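Local coordinates for protein putative sarcosine dimethylglycine methyltransferase (Galdieria sulphuraria, PDB 2O57) that probably transfers methyl groups from S-adenosylmethionine to sarcosine or dimethylglycine, although its function is not established, at residues Arg34-His38 against Glu255-Cys260; Trp69-Glu73 against Arg230-Arg234; Lys85-Ala91 against Ser107-Asn112; Ser198-Ile202 against Gly282-Trp286. All coordinates share one frame; numbering follows the deposited sequence.

Interaction 1 (Arg34-His38 against Glu255-Cys260); sequences RFYFH and EIASFC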
loop_
_atom_site.group_PDB
_atom_site.type_symbol
_atom_site.label_atom_id
_atom_site.label_comp_id
_atom_site.label_asym_id
_atom_site.label_seq_id
_atom_site.Cartn_x
_atom_site.Cartn_y
_atom_site.Cartn_z
ATOM N N ARG A 34 -3.007 -21.528 20.345
ATOM C CA ARG A 34 -2.827 -22.974 20.232
ATOM C C ARG A 34 -3.145 -23.464 18.800
ATOM O O ARG A 34 -2.442 -24.352 18.274
ATOM C CB ARG A 34 -3.720 -23.731 21.219
ATOM C CG ARG A 34 -3.314 -23.557 22.704
ATOM C CD ARG A 34 -4.233 -24.402 23.579
ATOM N NE ARG A 34 -3.851 -24.381 24.997
ATOM C CZ ARG A 34 -4.514 -25.041 25.943
ATOM N NH1 ARG A 34 -5.611 -25.762 25.640
ATOM N NH2 ARG A 34 -4.091 -24.992 27.181
ATOM N N PHE A 35 -4.220 -22.925 18.220
ATOM C CA PHE A 35 -4.595 -23.232 16.847
ATOM C C PHE A 35 -3.521 -22.781 15.868
ATOM O O PHE A 35 -3.068 -23.566 15.074
ATOM C CB PHE A 35 -5.964 -22.660 16.444
ATOM C CG PHE A 35 -6.208 -22.700 14.934
ATOM C CD1 PHE A 35 -6.499 -23.919 14.287
ATOM C CD2 PHE A 35 -6.156 -21.536 14.172
ATOM C CE1 PHE A 35 -6.718 -23.965 12.893
ATOM C CE2 PHE A 35 -6.363 -21.555 12.790
ATOM C CZ PHE A 35 -6.637 -22.774 12.143
ATOM N N TYR A 36 -3.110 -21.515 15.922
ATOM C CA TYR A 36 -2.084 -21.038 14.975
ATOM C C TYR A 36 -0.745 -21.755 15.168
ATOM O O TYR A 36 -0.063 -22.152 14.200
ATOM C CB TYR A 36 -1.870 -19.558 15.174
ATOM C CG TYR A 36 -2.888 -18.680 14.488
ATOM C CD1 TYR A 36 -2.805 -18.426 13.108
ATOM C CD2 TYR A 36 -3.952 -18.127 15.210
ATOM C CE1 TYR A 36 -3.728 -17.584 12.476
ATOM C CE2 TYR A 36 -4.893 -17.302 14.584
ATOM C CZ TYR A 36 -4.760 -17.030 13.222
ATOM O OH TYR A 36 -5.674 -16.204 12.607
ATOM N N PHE A 37 -0.350 -21.919 16.422
ATOM C CA PHE A 37 0.864 -22.669 16.684
ATOM C C PHE A 37 0.764 -24.107 16.166
ATOM O O PHE A 37 1.724 -24.648 15.668
ATOM C CB PHE A 37 1.224 -22.621 18.196
ATOM C CG PHE A 37 2.542 -23.243 18.520
ATOM C CD1 PHE A 37 3.729 -22.549 18.297
ATOM C CD2 PHE A 37 2.601 -24.540 19.021
ATOM C CE1 PHE A 37 4.986 -23.146 18.609
ATOM C CE2 PHE A 37 3.821 -25.140 19.327
ATOM C CZ PHE A 37 5.024 -24.442 19.113
ATOM N N HIS A 38 -0.394 -24.738 16.291
ATOM C CA HIS A 38 -0.534 -26.156 15.890
ATOM C C HIS A 38 -0.223 -26.296 14.399
ATOM O O HIS A 38 0.402 -27.247 13.986
ATOM C CB HIS A 38 -1.942 -26.656 16.167
ATOM C CG HIS A 38 -2.232 -28.035 15.625
ATOM N ND1 HIS A 38 -1.716 -29.186 16.191
ATOM C CD2 HIS A 38 -2.976 -28.442 14.563
ATOM C CE1 HIS A 38 -2.143 -30.240 15.515
ATOM N NE2 HIS A 38 -2.901 -29.816 14.519
ATOM N N GLU A 255 -8.941 -32.808 14.806
ATOM C CA GLU A 255 -7.528 -32.921 15.142
ATOM C C GLU A 255 -7.118 -32.044 16.359
ATOM O O GLU A 255 -6.256 -32.411 17.153
ATOM C CB GLU A 255 -6.775 -32.537 13.874
ATOM C CG GLU A 255 -5.282 -32.515 13.901
ATOM C CD GLU A 255 -4.734 -31.987 12.583
ATOM O OE1 GLU A 255 -5.259 -32.398 11.528
ATOM O OE2 GLU A 255 -3.796 -31.165 12.591
ATOM N N ILE A 256 -7.773 -30.905 16.529
ATOM C CA ILE A 256 -7.401 -29.931 17.566
ATOM C C ILE A 256 -8.377 -29.908 18.756
ATOM O O ILE A 256 -8.166 -29.167 19.741
ATOM C CB ILE A 256 -7.339 -28.496 16.955
ATOM C CG1 ILE A 256 -8.748 -28.050 16.499
ATOM C CG2 ILE A 256 -6.300 -28.430 15.817
ATOM C CD1 ILE A 256 -8.795 -26.648 15.919
ATOM N N ALA A 257 -9.425 -30.723 18.688
ATOM C CA ALA A 257 -10.593 -30.557 19.593
ATOM C C ALA A 257 -10.280 -30.835 21.068
ATOM O O ALA A 257 -11.033 -30.405 21.974
ATOM C CB ALA A 257 -11.719 -31.425 19.161
ATOM N N SER A 258 -9.193 -31.560 21.326
ATOM C CA SER A 258 -8.786 -31.778 22.734
ATOM C C SER A 258 -8.246 -30.494 23.406
ATOM O O SER A 258 -8.382 -30.329 24.627
ATOM C CB SER A 258 -7.761 -32.934 22.879
ATOM O OG SER A 258 -6.522 -32.605 22.251
ATOM N N PHE A 259 -7.622 -29.606 22.631
ATOM C CA PHE A 259 -6.976 -28.418 23.204
ATOM C C PHE A 259 -7.535 -27.107 22.674
ATOM O O PHE A 259 -7.265 -26.063 23.250
ATOM C CB PHE A 259 -5.455 -28.475 23.044
ATOM C CG PHE A 259 -4.988 -28.575 21.599
ATOM C CD1 PHE A 259 -4.876 -27.445 20.805
ATOM C CD2 PHE A 259 -4.629 -29.820 21.057
ATOM C CE1 PHE A 259 -4.423 -27.540 19.482
ATOM C CE2 PHE A 259 -4.167 -29.915 19.722
ATOM C CZ PHE A 259 -4.078 -28.791 18.958
ATOM N N CYS A 260 -8.275 -27.163 21.555
ATOM C CA CYS A 260 -9.108 -26.034 21.088
ATOM C C CYS A 260 -10.546 -26.563 21.096
ATOM O O CYS A 260 -10.980 -27.215 20.143
ATOM C CB CYS A 260 -8.696 -25.590 19.673
ATOM S SG CYS A 260 -7.047 -24.852 19.532
#
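Phe-35 and His-38, one turn apart on helix 27-40, meet Ile-256 and the turn after it, so the contact packs an N-terminal helix against the short, weakly bonded helix 253-256 and the loop that follows, with a histidine-carboxylate hydrogen bond at one side. The tight side is apolar. Phe-35 CD1 lies 3.9 Å from Ile-256 CD1, and Phe-35 CB is equally far from Cys-260 SG. Helices 235-251 and 262-280 cover this part, with Leu-249 touching both Phe-35 and Ile-256 and Met-268 touching Phe-35. Ile-256 also uses its other branch, CG2, which comes within 3.6 Å of His-38 CD2. Toward solvent, polar side chains take over. The extended Arg-34 slides past Phe-259 in the opposite direction, and its NH1 reaches Phe-259 O at 2.9 Å, in the carbonyl plane on a lone pair. The Phe-259 ring lies between this link and His-38, and its CZ is 3.7 Å from His-38 ND1; the two ring planes are 55° apart. Arg-252 pairs with Glu-255 OE2, which would tend to keep that carboxylate negative. His-38 NE2 donates to the anti lone pair of the same Glu-255 OE2 at 2.5 Å, with the N-H...O angle at 167°.

Interaction 2 (Trp69-Glu73 against Arg230-Arg234); sequences WLASE and RTFSR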
loop_
_atom_site.group_PDB
_atom_site.type_symbol
_atom_site.label_atom_id
_atom_site.label_comp_id
_atom_site.label_asym_id
_atom_site.label_seq_id
_atom_site.Cartn_x
_atom_site.Cartn_y
_atom_site.Cartn_z
ATOM N N TRP A 69 7.014 -7.944 1.626
ATOM C CA TRP A 69 6.497 -6.613 1.217
ATOM C C TRP A 69 6.835 -5.562 2.285
ATOM O O TRP A 69 7.390 -4.508 1.971
ATOM C CB TRP A 69 4.959 -6.633 0.958
ATOM C CG TRP A 69 4.341 -5.244 0.981
ATOM C CD1 TRP A 69 4.573 -4.221 0.085
ATOM C CD2 TRP A 69 3.423 -4.716 1.963
ATOM N NE1 TRP A 69 3.860 -3.100 0.461
ATOM C CE2 TRP A 69 3.138 -3.380 1.593
ATOM C CE3 TRP A 69 2.810 -5.253 3.109
ATOM C CZ2 TRP A 69 2.280 -2.570 2.330
ATOM C CZ3 TRP A 69 1.951 -4.444 3.858
ATOM C CH2 TRP A 69 1.689 -3.107 3.457
ATOM N N LEU A 70 6.496 -5.836 3.541
ATOM C CA LEU A 70 6.704 -4.840 4.599
ATOM C C LEU A 70 8.192 -4.534 4.770
ATOM O O LEU A 70 8.561 -3.380 4.910
ATOM C CB LEU A 70 6.101 -5.251 5.952
ATOM C CG LEU A 70 5.970 -4.107 6.998
ATOM C CD1 LEU A 70 4.873 -3.054 6.569
ATOM C CD2 LEU A 70 5.541 -4.734 8.350
ATOM N N ALA A 71 9.022 -5.571 4.715
ATOM C CA ALA A 71 10.463 -5.426 4.836
ATOM C C ALA A 71 11.006 -4.617 3.643
ATOM O O ALA A 71 11.867 -3.779 3.806
ATOM C CB ALA A 71 11.123 -6.771 4.931
ATOM N N SER A 72 10.449 -4.845 2.453
ATOM C CA SER A 72 10.863 -4.083 1.280
ATOM C C SER A 72 10.530 -2.596 1.419
ATOM O O SER A 72 11.343 -1.752 1.061
ATOM C CB SER A 72 10.253 -4.695 0.006
ATOM O OG SER A 72 10.647 -3.960 -1.143
ATOM N N GLU A 73 9.356 -2.277 1.973
ATOM C CA GLU A 73 8.927 -0.892 2.168
ATOM C C GLU A 73 9.910 -0.245 3.160
ATOM O O GLU A 73 10.451 0.815 2.892
ATOM C CB GLU A 73 7.468 -0.812 2.673
ATOM C CG GLU A 73 6.406 -1.362 1.654
ATOM C CD GLU A 73 6.146 -0.438 0.493
ATOM O OE1 GLU A 73 6.585 0.741 0.537
ATOM O OE2 GLU A 73 5.498 -0.868 -0.471
ATOM N N ARG A 230 3.781 6.888 4.132
ATOM C CA ARG A 230 2.899 6.182 3.206
ATOM C C ARG A 230 1.894 5.318 3.967
ATOM O O ARG A 230 2.174 4.879 5.099
ATOM C CB ARG A 230 3.722 5.331 2.237
ATOM C CG ARG A 230 4.599 4.245 2.899
ATOM C CD ARG A 230 5.573 3.606 1.922
ATOM N NE ARG A 230 6.805 4.406 1.805
ATOM C CZ ARG A 230 8.037 3.908 1.694
ATOM N NH1 ARG A 230 8.263 2.591 1.636
ATOM N NH2 ARG A 230 9.070 4.734 1.623
ATOM N N THR A 231 0.750 5.046 3.332
ATOM C CA THR A 231 -0.277 4.168 3.878
ATOM C C THR A 231 -0.864 3.230 2.816
ATOM O O THR A 231 -0.767 3.490 1.583
ATOM C CB THR A 231 -1.414 4.950 4.586
ATOM O OG1 THR A 231 -2.152 5.731 3.646
ATOM C CG2 THR A 231 -0.871 5.886 5.659
ATOM N N PHE A 232 -1.462 2.139 3.308
ATOM C CA PHE A 232 -1.946 1.051 2.496
ATOM C C PHE A 232 -3.229 0.569 3.156
ATOM O O PHE A 232 -3.314 0.483 4.390
ATOM C CB PHE A 232 -0.917 -0.115 2.467
ATOM C CG PHE A 232 0.474 0.285 2.008
ATOM C CD1 PHE A 232 0.863 0.124 0.675
ATOM C CD2 PHE A 232 1.404 0.807 2.906
ATOM C CE1 PHE A 232 2.159 0.511 0.247
ATOM C CE2 PHE A 232 2.678 1.209 2.480
ATOM C CZ PHE A 232 3.062 1.055 1.163
ATOM N N SER A 233 -4.244 0.298 2.346
ATOM C CA SER A 233 -5.494 -0.282 2.859
ATOM C C SER A 233 -5.781 -1.451 1.937
ATOM O O SER A 233 -5.873 -1.271 0.706
ATOM C CB SER A 233 -6.624 0.760 2.847
ATOM O OG SER A 233 -7.890 0.153 3.121
ATOM N N ARG A 234 -5.845 -2.649 2.514
ATOM C CA ARG A 234 -6.059 -3.848 1.721
ATOM C C ARG A 234 -7.251 -4.606 2.282
ATOM O O ARG A 234 -7.043 -5.622 2.969
ATOM C CB ARG A 234 -4.814 -4.724 1.766
ATOM C CG ARG A 234 -3.566 -4.042 1.145
ATOM C CD ARG A 234 -2.351 -4.941 1.311
ATOM N NE ARG A 234 -1.088 -4.304 0.925
ATOM C CZ ARG A 234 -0.547 -4.429 -0.280
ATOM N NH1 ARG A 234 -1.153 -5.164 -1.241
ATOM N NH2 ARG A 234 0.626 -3.843 -0.515
#
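The backbones of helical Trp-69–Glu-73 and strand Arg-230–Ser-233 run nearly antiparallel, at 164°, with the two segment axes 12.2 Å apart at closest approach; side chains therefore bridge the gap. Trp-69 drives the edge of its six-membered ring into the face of Phe-232, a T-shaped pair with planes at 85° in which Trp-69 CZ2 sits above the centre of the phenyl ring. A face of the same indole carries Arg-234: its CZ is 4.3 Å from the six-membered ring centroid, a cation-pi contact, while the guanidinium stands steeply, 73° from the ring plane. The contact holds helix 59-76 against strand 226-233 of the methyltransferase sheet, and this strand pairs in an antiparallel ladder with one of the second subunit, so the sheet continues through the dimer interface. Glu-73, bent at chi2, presents both oxygens: OE1 forms a salt bridge with Arg-230 NH1 at 2.7 Å through its anti lone pair, and OE2 accepts from Trp-69 NE1 at 2.9 Å. Glu-73 OE1 also pairs with Arg-234 NH1 of the second subunit, and the reciprocal bridge ties Arg-234 to Glu-73 there. Arg-230 NH1 adds a weak bond to Glu-73 O, 3.1 Å away.

Interaction 3 (Lys85-Ala91 against Ser107-Asn112); sequences KGLDLGA and SIDCLN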
loop_
_atom_site.group_PDB
_atom_site.type_symbol
_atom_site.label_atom_id
_atom_site.label_comp_id
_atom_site.label_asym_id
_atom_site.label_seq_id
_atom_site.Cartn_x
_atom_site.Cartn_y
_atom_site.Cartn_z
ATOM N N LYS A 85 19.452 -1.233 14.736
ATOM C CA LYS A 85 18.739 -1.815 15.862
ATOM C C LYS A 85 17.248 -1.541 15.747
ATOM O O LYS A 85 16.811 -0.383 15.659
ATOM C CB LYS A 85 19.277 -1.217 17.178
ATOM C CG LYS A 85 18.905 -2.019 18.391
ATOM C CD LYS A 85 20.066 -2.850 18.859
ATOM C CE LYS A 85 19.682 -3.600 20.137
ATOM N NZ LYS A 85 19.432 -2.646 21.286
ATOM N N GLY A 86 16.478 -2.622 15.735
ATOM C CA GLY A 86 15.042 -2.502 15.660
ATOM C C GLY A 86 14.368 -3.112 16.846
ATOM O O GLY A 86 14.968 -3.937 17.576
ATOM N N LEU A 87 13.126 -2.678 17.030
ATOM C CA LEU A 87 12.244 -3.105 18.084
ATOM C C LEU A 87 11.013 -3.748 17.461
ATOM O O LEU A 87 10.324 -3.131 16.598
ATOM C CB LEU A 87 11.858 -1.884 18.930
ATOM C CG LEU A 87 10.789 -2.115 19.989
ATOM C CD1 LEU A 87 11.260 -3.177 21.050
ATOM C CD2 LEU A 87 10.305 -0.809 20.613
ATOM N N ASP A 88 10.727 -4.997 17.851
ATOM C CA ASP A 88 9.534 -5.666 17.315
ATOM C C ASP A 88 8.457 -5.642 18.391
ATOM O O ASP A 88 8.578 -6.335 19.409
ATOM C CB ASP A 88 9.813 -7.101 16.844
ATOM C CG ASP A 88 8.578 -7.779 16.209
ATOM O OD1 ASP A 88 7.415 -7.312 16.370
ATOM O OD2 ASP A 88 8.789 -8.805 15.552
ATOM N N LEU A 89 7.416 -4.831 18.157
ATOM C CA LEU A 89 6.319 -4.672 19.098
ATOM C C LEU A 89 5.244 -5.722 18.811
ATOM O O LEU A 89 4.574 -5.688 17.773
ATOM C CB LEU A 89 5.764 -3.237 19.028
ATOM C CG LEU A 89 6.622 -2.099 19.583
ATOM C CD1 LEU A 89 5.919 -0.775 19.380
ATOM C CD2 LEU A 89 6.863 -2.278 21.108
ATOM N N GLY A 90 5.108 -6.680 19.706
ATOM C CA GLY A 90 4.130 -7.756 19.541
ATOM C C GLY A 90 4.773 -8.890 18.771
ATOM O O GLY A 90 4.182 -9.449 17.859
ATOM N N ALA A 91 5.996 -9.245 19.156
ATOM C CA ALA A 91 6.816 -10.143 18.354
ATOM C C ALA A 91 6.357 -11.626 18.229
ATOM O O ALA A 91 6.879 -12.365 17.407
ATOM C CB ALA A 91 8.254 -10.057 18.870
ATOM N N SER A 107 19.936 -6.115 14.252
ATOM C CA SER A 107 19.632 -6.674 15.563
ATOM C C SER A 107 18.204 -6.292 15.959
ATOM O O SER A 107 17.758 -5.170 15.687
ATOM C CB SER A 107 20.618 -6.111 16.585
ATOM O OG SER A 107 21.952 -6.535 16.266
ATOM N N ILE A 108 17.492 -7.210 16.596
ATOM C CA ILE A 108 16.090 -6.987 16.956
ATOM C C ILE A 108 15.864 -7.249 18.440
ATOM O O ILE A 108 16.209 -8.328 18.937
ATOM C CB ILE A 108 15.126 -7.926 16.167
ATOM C CG1 ILE A 108 15.278 -7.760 14.632
ATOM C CG2 ILE A 108 13.663 -7.712 16.598
ATOM C CD1 ILE A 108 14.648 -6.511 14.092
ATOM N N ASP A 109 15.234 -6.290 19.127
ATOM C CA ASP A 109 14.692 -6.557 20.459
ATOM C C ASP A 109 13.198 -6.826 20.285
ATOM O O ASP A 109 12.485 -5.997 19.713
ATOM C CB ASP A 109 14.872 -5.369 21.389
ATOM C CG ASP A 109 16.331 -5.092 21.720
ATOM O OD1 ASP A 109 17.176 -5.996 21.622
ATOM O OD2 ASP A 109 16.623 -3.970 22.116
ATOM N N CYS A 110 12.728 -7.954 20.824
ATOM C CA CYS A 110 11.314 -8.303 20.757
ATOM C C CYS A 110 10.665 -7.878 22.064
ATOM O O CYS A 110 11.231 -8.126 23.151
ATOM C CB CYS A 110 11.149 -9.823 20.540
ATOM S SG CYS A 110 11.778 -10.452 19.014
ATOM N N LEU A 111 9.511 -7.218 21.977
ATOM C CA LEU A 111 8.717 -6.906 23.161
ATOM C C LEU A 111 7.394 -7.609 23.028
ATOM O O LEU A 111 6.695 -7.438 22.023
ATOM C CB LEU A 111 8.510 -5.400 23.356
ATOM C CG LEU A 111 7.842 -4.998 24.678
ATOM C CD1 LEU A 111 8.758 -5.305 25.851
ATOM C CD2 LEU A 111 7.545 -3.487 24.628
ATOM N N ASN A 112 7.045 -8.417 24.020
ATOM C CA ASN A 112 5.852 -9.224 23.889
ATOM C C ASN A 112 5.275 -9.483 25.282
ATOM O O ASN A 112 6.045 -9.676 26.238
ATOM C CB ASN A 112 6.234 -10.537 23.199
ATOM C CG ASN A 112 5.061 -11.281 22.612
ATOM O OD1 ASN A 112 4.328 -10.751 21.768
ATOM N ND2 ASN A 112 4.929 -12.556 22.971
HETATM O O HOH W 1 19.451 -5.160 22.974
#
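The carboxylate of Asp-109 faces Lys-85, whose NZ lies 3.2 Å from OD2 on the syn side, 32° out of the carboxylate plane. A water accepts from Lys-85 NZ and donates to Asp-109 OD1, spanning the salt bridge. Thr-135 also binds OD1 and Tyr-151 binds OD2, which should restrict the carboxylate's rotation. The Lys-85 chain, bent at chi2 (102°) and again at chi4, brings NZ over from the neighbouring strand. At the other end, the flat amide of Asn-112 turns OD1 toward the loop, where it accepts from Gly-92 N, while ND2 bonds to Gln-117. Between them the strands form a parallel ladder. Gly-86 N donates to Ser-107 O at 2.9 Å, Asp-109 N to Gly-86 O at 2.8 Å, and Asp-88 N to Asp-109 O at 2.7 Å; Leu-111 N to Asp-88 O and Gly-90 N to Leu-111 O continue it. Leu-87, Leu-89 and Leu-111 share the sheet face of the Lys-85/Asp-109 pair, with Leu-89 CD2 3.8 Å from Leu-111 CD2, side by side. The other holds Asp-88, Ile-108 and Cys-110, against helix 95-104. Past the strand, Ala-91 CB presses on Cys-110 CB at 3.4 Å, tighter than usual. Gly-90, with phi at 89°, starts the turn toward that helix. This is the beta-alpha-beta crossover of a Rossmann-like methyltransferase, whose glycine-rich turn is consistent with an S-adenosylmethionine-binding loop.

Interaction 4 (Ser198-Ile202 against Gly282-Trp286); sequences SIQPI and GKLTW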
loop_
_atom_site.group_PDB
_atom_site.type_symbol
_atom_site.label_atom_id
_atom_site.label_comp_id
_atom_site.label_asym_id
_atom_site.label_seq_id
_atom_site.Cartn_x
_atom_site.Cartn_y
_atom_site.Cartn_z
ATOM N N SER A 198 -21.529 1.012 14.364
ATOM C CA SER A 198 -21.785 0.216 13.161
ATOM C C SER A 198 -20.934 -1.056 13.039
ATOM O O SER A 198 -21.095 -1.813 12.099
ATOM C CB SER A 198 -21.659 1.110 11.924
ATOM O OG SER A 198 -20.852 0.499 10.937
ATOM N N ILE A 199 -20.058 -1.291 14.018
ATOM C CA ILE A 199 -19.169 -2.471 14.063
ATOM C C ILE A 199 -19.193 -3.098 15.464
ATOM O O ILE A 199 -18.245 -3.740 15.906
ATOM C CB ILE A 199 -17.713 -2.149 13.652
ATOM C CG1 ILE A 199 -17.155 -0.941 14.441
ATOM C CG2 ILE A 199 -17.608 -1.971 12.108
ATOM C CD1 ILE A 199 -15.632 -0.771 14.293
ATOM N N GLN A 200 -20.329 -2.932 16.124
ATOM C CA GLN A 200 -20.548 -3.398 17.460
ATOM C C GLN A 200 -20.417 -4.934 17.594
ATOM O O GLN A 200 -19.739 -5.403 18.519
ATOM C CB GLN A 200 -21.909 -2.865 17.954
ATOM C CG GLN A 200 -22.045 -2.714 19.465
ATOM C CD GLN A 200 -20.891 -1.934 20.058
ATOM O OE1 GLN A 200 -20.660 -0.771 19.706
ATOM N NE2 GLN A 200 -20.134 -2.585 20.940
ATOM N N PRO A 201 -21.051 -5.723 16.686
ATOM C CA PRO A 201 -20.836 -7.160 16.763
ATOM C C PRO A 201 -19.368 -7.554 16.849
ATOM O O PRO A 201 -19.009 -8.379 17.685
ATOM C CB PRO A 201 -21.455 -7.673 15.463
ATOM C CG PRO A 201 -22.554 -6.735 15.209
ATOM C CD PRO A 201 -21.994 -5.393 15.602
ATOM N N ILE A 202 -18.520 -6.962 16.014
ATOM C CA ILE A 202 -17.103 -7.306 16.045
ATOM C C ILE A 202 -16.363 -6.717 17.254
ATOM O O ILE A 202 -15.496 -7.381 17.823
ATOM C CB ILE A 202 -16.380 -7.012 14.701
ATOM C CG1 ILE A 202 -15.097 -7.839 14.607
ATOM C CG2 ILE A 202 -16.161 -5.491 14.453
ATOM C CD1 ILE A 202 -14.412 -7.683 13.319
ATOM N N GLY A 282 -17.378 -3.175 3.386
ATOM C CA GLY A 282 -16.627 -1.913 3.327
ATOM C C GLY A 282 -16.515 -1.205 4.663
ATOM O O GLY A 282 -16.257 -0.001 4.697
ATOM N N LYS A 283 -16.672 -1.932 5.773
ATOM C CA LYS A 283 -16.505 -1.344 7.107
ATOM C C LYS A 283 -15.096 -1.537 7.696
ATOM O O LYS A 283 -14.660 -0.743 8.495
ATOM C CB LYS A 283 -17.507 -1.915 8.111
ATOM C CG LYS A 283 -18.985 -1.739 7.687
ATOM C CD LYS A 283 -19.876 -2.054 8.859
ATOM C CE LYS A 283 -21.322 -1.747 8.537
ATOM N NZ LYS A 283 -22.053 -3.054 8.483
ATOM N N LEU A 284 -14.443 -2.628 7.322
ATOM C CA LEU A 284 -13.178 -3.045 7.931
ATOM C C LEU A 284 -12.113 -3.205 6.871
ATOM O O LEU A 284 -12.411 -3.523 5.712
ATOM C CB LEU A 284 -13.346 -4.363 8.681
ATOM C CG LEU A 284 -14.450 -4.405 9.748
ATOM C CD1 LEU A 284 -14.497 -5.829 10.369
ATOM C CD2 LEU A 284 -14.189 -3.396 10.839
ATOM N N THR A 285 -10.873 -3.010 7.269
ATOM C CA THR A 285 -9.755 -3.204 6.331
ATOM C C THR A 285 -8.497 -3.706 7.032
ATOM O O THR A 285 -8.471 -3.827 8.241
ATOM C CB THR A 285 -9.454 -1.893 5.506
ATOM O OG1 THR A 285 -8.522 -2.183 4.479
ATOM C CG2 THR A 285 -8.908 -0.742 6.380
ATOM N N TRP A 286 -7.474 -4.033 6.260
ATOM C CA TRP A 286 -6.176 -4.345 6.842
ATOM C C TRP A 286 -5.271 -3.211 6.419
ATOM O O TRP A 286 -5.035 -3.033 5.234
ATOM C CB TRP A 286 -5.646 -5.703 6.356
ATOM C CG TRP A 286 -4.266 -6.056 6.918
ATOM C CD1 TRP A 286 -3.904 -6.113 8.251
ATOM C CD2 TRP A 286 -3.110 -6.385 6.173
ATOM N NE1 TRP A 286 -2.580 -6.422 8.359
ATOM C CE2 TRP A 286 -2.068 -6.633 7.102
ATOM C CE3 TRP A 286 -2.847 -6.519 4.798
ATOM C CZ2 TRP A 286 -0.772 -6.997 6.705
ATOM C CZ3 TRP A 286 -1.552 -6.897 4.402
ATOM C CH2 TRP A 286 -0.531 -7.121 5.361
#
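Leu-284 reaches across to Ile-202 tip to tip, its CD1 only 3.5 Å from Ile-202 CD1, closer than ordinary van der Waals contact between carbons. Its second methyl, CD2, turns to Ile-199 and comes within 3.9 Å of CG2, so each branch of the leucine has a separate isoleucine partner. Ile-202 gets its terminal methyl there through an extended chain, CG1 lying opposite the backbone N (chi1 -159°) and CD1 continuing outward (chi2 176°). Ile-199 instead offers its short branch, with CG2 set beside its own backbone N. No hydrogen bond joins the two segments, which meet through van der Waals contact. Ile-199 is the N-cap residue of helix 200-206, while Gly-282, with positive phi, closes the preceding helix 262-280 in a Schellman motif; the contact thus joins a helix start to the turn that leads into strand 284-293 of the methyltransferase sheet. Trp-275 of helix 262-280 touches both Ile-202 and Leu-284, and Leu-238 of helix 235-251 touches Leu-284. Lys-283 slides past Ile-199 in the opposite direction, its CD 4.0 Å from Ile-199 CG2. Further out, at the partly exposed side, the aliphatic end of the lysine lies over Ser-198, with Lys-283 CD 3.5 Å from Ser-198 O and Lys-283 CE 3.3 Å from Ser-198 OG.

How the interactions relate
Interactions 2, 3 and 4 all reach the seven-stranded mixed sheet, whereas interaction 1 joins helix 27-40 to the short helix 253-256 and the loop after it. Interactions 1 and 2 have centres about 31 Å apart, on opposite sides of the chain's centre. Along the chain, the segments of interactions 2 and 3 fall between those of interaction 1; those of interaction 4 alternate with the segments of 1 and 2, and interaction 3 closes before 4 opens. Interactions 2 and 4 touch through neighbouring strands 226-233 and 284-293, where Ser-233 OG and Thr-285 OG1 are 2.8 Å apart. These two tie distant stretches of chain to the Rossmann-like sheet, which interaction 2 links to the second subunit; interaction 3 is a local beta-alpha-beta unit within it.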